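Local coordinates for 2-keto-3-deoxy-D-arabinonate dehydratase (Sulfolobus solfataricus, PDB 2Q18), which catalyses the dehydration of 2-keto-3-deoxy-D-arabinonate to 2,5-dioxopentanoate in a pentose oxidation pathway leading from D-arabinonate to 2-oxoglutarate, at the interface of chains A and B. Coordinates in Å, arbitrary orientation; residue numbers count along the deposited sequence, not the author numbering. Chains: chain A/B, 2-keto-3-deoxy-D-arabinonate dehydratase.

The interface of chains A and B. Residues chain A 95-97, 103, 173-176; chain B 96-98, 103-104, 106-107, 175.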
ATOM      1  N   VAL A  95     -50.154  -6.232 -13.381  1.00 57.21           N
ATOM      2  CA  VAL A  95     -49.358  -6.084 -12.158  1.00 56.36           C
ATOM      3  C   VAL A  95     -49.639  -7.133 -11.084  1.00 55.20           C
ATOM      4  O   VAL A  95     -50.754  -7.649 -10.977  1.00 54.99           O
ATOM      5  CB  VAL A  95     -49.512  -4.670 -11.538  1.00 56.25           C
ATOM      6  CG1 VAL A  95     -48.536  -3.698 -12.177  1.00 57.92           C
ATOM      7  CG2 VAL A  95     -50.944  -4.171 -11.671  1.00 57.25           C
ATOM      8  N   ALA A  96     -48.607  -7.442 -10.300  1.00 53.89           N
ATOM      9  CA  ALA A  96     -48.741  -8.296  -9.124  1.00 52.55           C
ATOM     10  C   ALA A  96     -49.596  -7.593  -8.082  1.00 51.76           C
ATOM     11  O   ALA A  96     -49.465  -6.384  -7.871  1.00 51.14           O
ATOM     12  CB  ALA A  96     -47.371  -8.634  -8.550  1.00 52.26           C
ATOM     13  N   LYS A  97     -50.479  -8.347  -7.439  1.00 51.55           N
ATOM     14  CA  LYS A  97     -51.379  -7.768  -6.447  1.00 51.90           C
ATOM     15  C   LYS A  97     -51.625  -8.660  -5.233  1.00 51.11           C
ATOM     16  O   LYS A  97     -51.622  -9.885  -5.331  1.00 50.28           O
ATOM     17  CB  LYS A  97     -52.698  -7.315  -7.094  1.00 52.55           C
ATOM     18  CG  LYS A  97     -53.288  -8.277  -8.117  1.00 54.91           C
ATOM     19  CD  LYS A  97     -53.742  -7.550  -9.389  1.00 57.78           C
ATOM     20  CE  LYS A  97     -54.739  -6.431  -9.108  1.00 59.05           C
ATOM     21  NZ  LYS A  97     -55.170  -5.753 -10.364  1.00 60.82           N
ATOM     22  N   ILE A 103     -49.045  -4.322  -5.594  1.00 43.81           N
ATOM     23  CA  ILE A 103     -47.884  -4.200  -4.707  1.00 42.09           C
ATOM     24  C   ILE A 103     -47.365  -2.762  -4.598  1.00 41.29           C
ATOM     25  O   ILE A 103     -46.918  -2.342  -3.531  1.00 40.92           O
ATOM     26  CB  ILE A 103     -46.743  -5.172  -5.112  1.00 42.02           C
ATOM     27  CG1 ILE A 103     -46.343  -4.974  -6.582  1.00 41.92           C
ATOM     28  CG2 ILE A 103     -47.163  -6.617  -4.843  1.00 40.77           C
ATOM     29  CD1 ILE A 103     -45.069  -5.696  -6.994  1.00 41.86           C
ATOM     30  N   GLU A 173     -42.781  -8.243 -15.615  1.00 36.30           N
ATOM     31  CA  GLU A 173     -42.886  -9.689 -15.755  1.00 37.17           C
ATOM     32  C   GLU A 173     -43.075 -10.383 -14.393  1.00 36.75           C
ATOM     33  O   GLU A 173     -43.882 -11.309 -14.262  1.00 35.98           O
ATOM     34  CB  GLU A 173     -41.604 -10.185 -16.412  1.00 37.57           C
ATOM     35  CG  GLU A 173     -41.765 -11.202 -17.500  1.00 42.74           C
ATOM     36  CD  GLU A 173     -40.553 -11.230 -18.413  1.00 49.18           C
ATOM     37  OE1 GLU A 173     -40.447 -10.344 -19.296  1.00 52.23           O
ATOM     38  OE2 GLU A 173     -39.701 -12.130 -18.245  1.00 51.05           O
ATOM     39  N   ASN A 174     -42.322  -9.926 -13.391  1.00 35.64           N
ATOM     40  CA  ASN A 174     -42.370 -10.466 -12.028  1.00 35.08           C
ATOM     41  C   ASN A 174     -41.572  -9.547 -11.106  1.00 34.64           C
ATOM     42  O   ASN A 174     -40.429  -9.213 -11.422  1.00 34.92           O
ATOM     43  CB  ASN A 174     -41.785 -11.884 -11.990  1.00 34.46           C
ATOM     44  CG  ASN A 174     -42.222 -12.679 -10.768  1.00 35.70           C
ATOM     45  OD1 ASN A 174     -42.153 -12.199  -9.638  1.00 34.41           O
ATOM     46  ND2 ASN A 174     -42.662 -13.914 -10.995  1.00 34.58           N
ATOM     47  N   PRO A 175     -42.168  -9.124  -9.969  1.00 34.26           N
ATOM     48  CA  PRO A 175     -41.443  -8.295  -8.991  1.00 33.34           C
ATOM     49  C   PRO A 175     -40.181  -8.967  -8.442  1.00 32.92           C
ATOM     50  O   PRO A 175     -39.288  -8.281  -7.939  1.00 32.27           O
ATOM     51  CB  PRO A 175     -42.465  -8.090  -7.867  1.00 33.31           C
ATOM     52  CG  PRO A 175     -43.497  -9.160  -8.064  1.00 33.48           C
ATOM     53  CD  PRO A 175     -43.555  -9.387  -9.540  1.00 34.48           C
ATOM     54  N   LEU A 176     -40.111 -10.292  -8.554  1.00 32.46           N
ATOM     55  CA  LEU A 176     -38.942 -11.055  -8.129  1.00 32.42           C
ATOM     56  C   LEU A 176     -37.761 -10.910  -9.093  1.00 32.17           C
ATOM     57  O   LEU A 176     -36.647 -11.349  -8.786  1.00 31.82           O
ATOM     58  CB  LEU A 176     -39.300 -12.534  -7.933  1.00 32.33           C
ATOM     59  CG  LEU A 176     -40.328 -12.868  -6.837  1.00 34.04           C
ATOM     60  CD1 LEU A 176     -40.592 -14.363  -6.794  1.00 33.07           C
ATOM     61  CD2 LEU A 176     -39.882 -12.361  -5.461  1.00 32.27           C
TER
ATOM     62  N   ALA B  96     -48.607 -12.314  -3.135  1.00 53.89           N
ATOM     63  CA  ALA B  96     -48.746 -11.516  -4.348  1.00 52.55           C
ATOM     64  C   ALA B  96     -48.963 -12.437  -5.538  1.00 51.76           C
ATOM     65  O   ALA B  96     -48.329 -13.490  -5.644  1.00 51.14           O
ATOM     66  CB  ALA B  96     -47.512 -10.649  -4.563  1.00 52.26           C
ATOM     67  N   LYS B  97     -49.867 -12.046  -6.429  1.00 51.55           N
ATOM     68  CA  LYS B  97     -50.184 -12.873  -7.589  1.00 51.90           C
ATOM     69  C   LYS B  97     -50.427 -12.080  -8.871  1.00 51.11           C
ATOM     70  O   LYS B  97     -50.920 -10.955  -8.840  1.00 50.28           O
ATOM     71  CB  LYS B  97     -51.348 -13.830  -7.285  1.00 52.55           C
ATOM     72  CG  LYS B  97     -52.506 -13.223  -6.504  1.00 54.91           C
ATOM     73  CD  LYS B  97     -52.961 -14.135  -5.358  1.00 57.78           C
ATOM     74  CE  LYS B  97     -53.342 -15.534  -5.828  1.00 59.05           C
ATOM     75  NZ  LYS B  97     -53.791 -16.391  -4.695  1.00 60.82           N
ATOM     76  N   ILE B  98     -50.041 -12.690  -9.987  1.00 51.30           N
ATOM     77  CA  ILE B  98     -50.200 -12.111 -11.313  1.00 51.86           C
ATOM     78  C   ILE B  98     -51.196 -12.970 -12.086  1.00 52.26           C
ATOM     79  O   ILE B  98     -50.940 -14.153 -12.338  1.00 51.96           O
ATOM     80  CB  ILE B  98     -48.847 -12.043 -12.068  1.00 51.73           C
ATOM     81  CG1 ILE B  98     -47.844 -11.178 -11.295  1.00 50.89           C
ATOM     82  CG2 ILE B  98     -49.044 -11.516 -13.493  1.00 51.04           C
ATOM     83  CD1 ILE B  98     -46.396 -11.383 -11.701  1.00 50.19           C
ATOM     84  N   ILE B 103     -46.572 -15.110  -7.620  1.00 43.81           N
ATOM     85  CA  ILE B 103     -45.266 -14.731  -8.166  1.00 42.09           C
ATOM     86  C   ILE B 103     -44.226 -15.852  -8.060  1.00 41.29           C
ATOM     87  O   ILE B 103     -43.391 -16.011  -8.950  1.00 40.92           O
ATOM     88  CB  ILE B 103     -44.733 -13.419  -7.530  1.00 42.02           C
ATOM     89  CG1 ILE B 103     -44.686 -13.526  -5.998  1.00 41.92           C
ATOM     90  CG2 ILE B 103     -45.589 -12.233  -7.975  1.00 40.77           C
ATOM     91  CD1 ILE B 103     -43.941 -12.393  -5.307  1.00 41.86           C
ATOM     92  N   TYR B 104     -44.301 -16.636  -6.985  1.00 40.87           N
ATOM     93  CA  TYR B 104     -43.365 -17.739  -6.745  1.00 40.41           C
ATOM     94  C   TYR B 104     -43.607 -18.905  -7.699  1.00 41.28           C
ATOM     95  O   TYR B 104     -42.659 -19.510  -8.210  1.00 41.11           O
ATOM     96  CB  TYR B 104     -43.427 -18.198  -5.279  1.00 39.88           C
ATOM     97  CG  TYR B 104     -43.109 -17.085  -4.304  1.00 38.42           C
ATOM     98  CD1 TYR B 104     -41.788 -16.743  -4.014  1.00 35.90           C
ATOM     99  CD2 TYR B 104     -44.128 -16.357  -3.695  1.00 37.75           C
ATOM    100  CE1 TYR B 104     -41.490 -15.711  -3.135  1.00 35.69           C
ATOM    101  CE2 TYR B 104     -43.841 -15.322  -2.809  1.00 37.87           C
ATOM    102  CZ  TYR B 104     -42.518 -15.006  -2.535  1.00 37.46           C
ATOM    103  OH  TYR B 104     -42.229 -13.981  -1.665  1.00 39.25           O
ATOM    104  N   LYS B 106     -45.026 -18.511 -10.615  1.00 42.90           N
ATOM    105  CA  LYS B 106     -44.614 -17.928 -11.894  1.00 43.62           C
ATOM    106  C   LYS B 106     -43.132 -18.141 -12.209  1.00 43.00           C
ATOM    107  O   LYS B 106     -42.802 -18.669 -13.271  1.00 42.80           O
ATOM    108  CB  LYS B 106     -44.958 -16.441 -11.954  1.00 44.11           C
ATOM    109  CG  LYS B 106     -46.323 -16.154 -12.536  1.00 48.08           C
ATOM    110  CD  LYS B 106     -46.310 -14.840 -13.294  1.00 54.66           C
ATOM    111  CE  LYS B 106     -47.336 -14.849 -14.415  1.00 59.20           C
ATOM    112  NZ  LYS B 106     -47.108 -13.723 -15.365  1.00 62.26           N
ATOM    113  N   VAL B 107     -42.251 -17.746 -11.286  1.00 42.63           N
ATOM    114  CA  VAL B 107     -40.801 -17.920 -11.462  1.00 42.29           C
ATOM    115  C   VAL B 107     -40.435 -19.397 -11.599  1.00 42.54           C
ATOM    116  O   VAL B 107     -39.571 -19.760 -12.400  1.00 41.93           O
ATOM    117  CB  VAL B 107     -39.977 -17.276 -10.308  1.00 42.12           C
ATOM    118  CG1 VAL B 107     -38.487 -17.515 -10.505  1.00 42.76           C
ATOM    119  CG2 VAL B 107     -40.239 -15.788 -10.223  1.00 42.13           C
ATOM    120  N   PRO B 175     -43.460  -8.278  -1.865  1.00 34.26           N
ATOM    121  CA  PRO B 175     -42.245  -8.713  -2.575  1.00 33.34           C
ATOM    122  C   PRO B 175     -41.240  -7.581  -2.811  1.00 32.92           C
ATOM    123  O   PRO B 175     -40.055  -7.844  -3.026  1.00 32.27           O
ATOM    124  CB  PRO B 175     -42.779  -9.234  -3.914  1.00 33.31           C
ATOM    125  CG  PRO B 175     -44.155  -8.653  -4.049  1.00 33.48           C
ATOM    126  CD  PRO B 175     -44.678  -8.545  -2.653  1.00 34.48           C
TER
HETATM  127  O   HOH W   1     -38.324  -7.789  -5.296  0.50 28.12           O
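A:Asn174 crosses B:Ile103 and B:Val107 at about a right angle, its CG anti to the backbone N (chi1 -160°). The carboxamide ND2 donates to the backbone B:Ile103 O at 3.0 Å; the bond is nearly straight (167° at H), and the acceptor lies close to the amide plane while the donor meets a carbonyl lone pair. On the other branch, A:Asn174 OD1 accepts from A:Leu176 N at 3.0 Å, with the donor above the carbonyl plane. Bonds at both ends thus fix the rotation of the amide. A:Leu176, CG anti to its carbonyl carbon, crosses the side chain of B:Tyr104 and sets CD1 3.7 Å from B:Val107 CG2. B:Ile103 splits its branches: CD1 faces A:Leu176, whereas CG2, beside the backbone N, packs obliquely 3.7 Å from A:Pro175 CG. Near the dyad the rings of A:Pro175 and B:Pro175 cross obliquely, A:Pro175 CB 4.1 Å from B:Pro175 CB, and one water links A:Pro175 O to B:Pro175 O, 2.9 Å from each. Backbone pairing adds a reciprocal antiparallel bridge: A:Lys97 N donates a hydrogen bond to B:Lys97 O at 3.0 Å, and B:Lys97 N returns one to A:Lys97 O, both donors above the carbonyl planes. This patch, part of a two-fold interface of the homotetramer, joins the short strand 97-98 of each chain and sets the 3-10 turn 175-177, just after helix 168-173, against the partner's helix 103-109, from B:Ile103 to B:Val107.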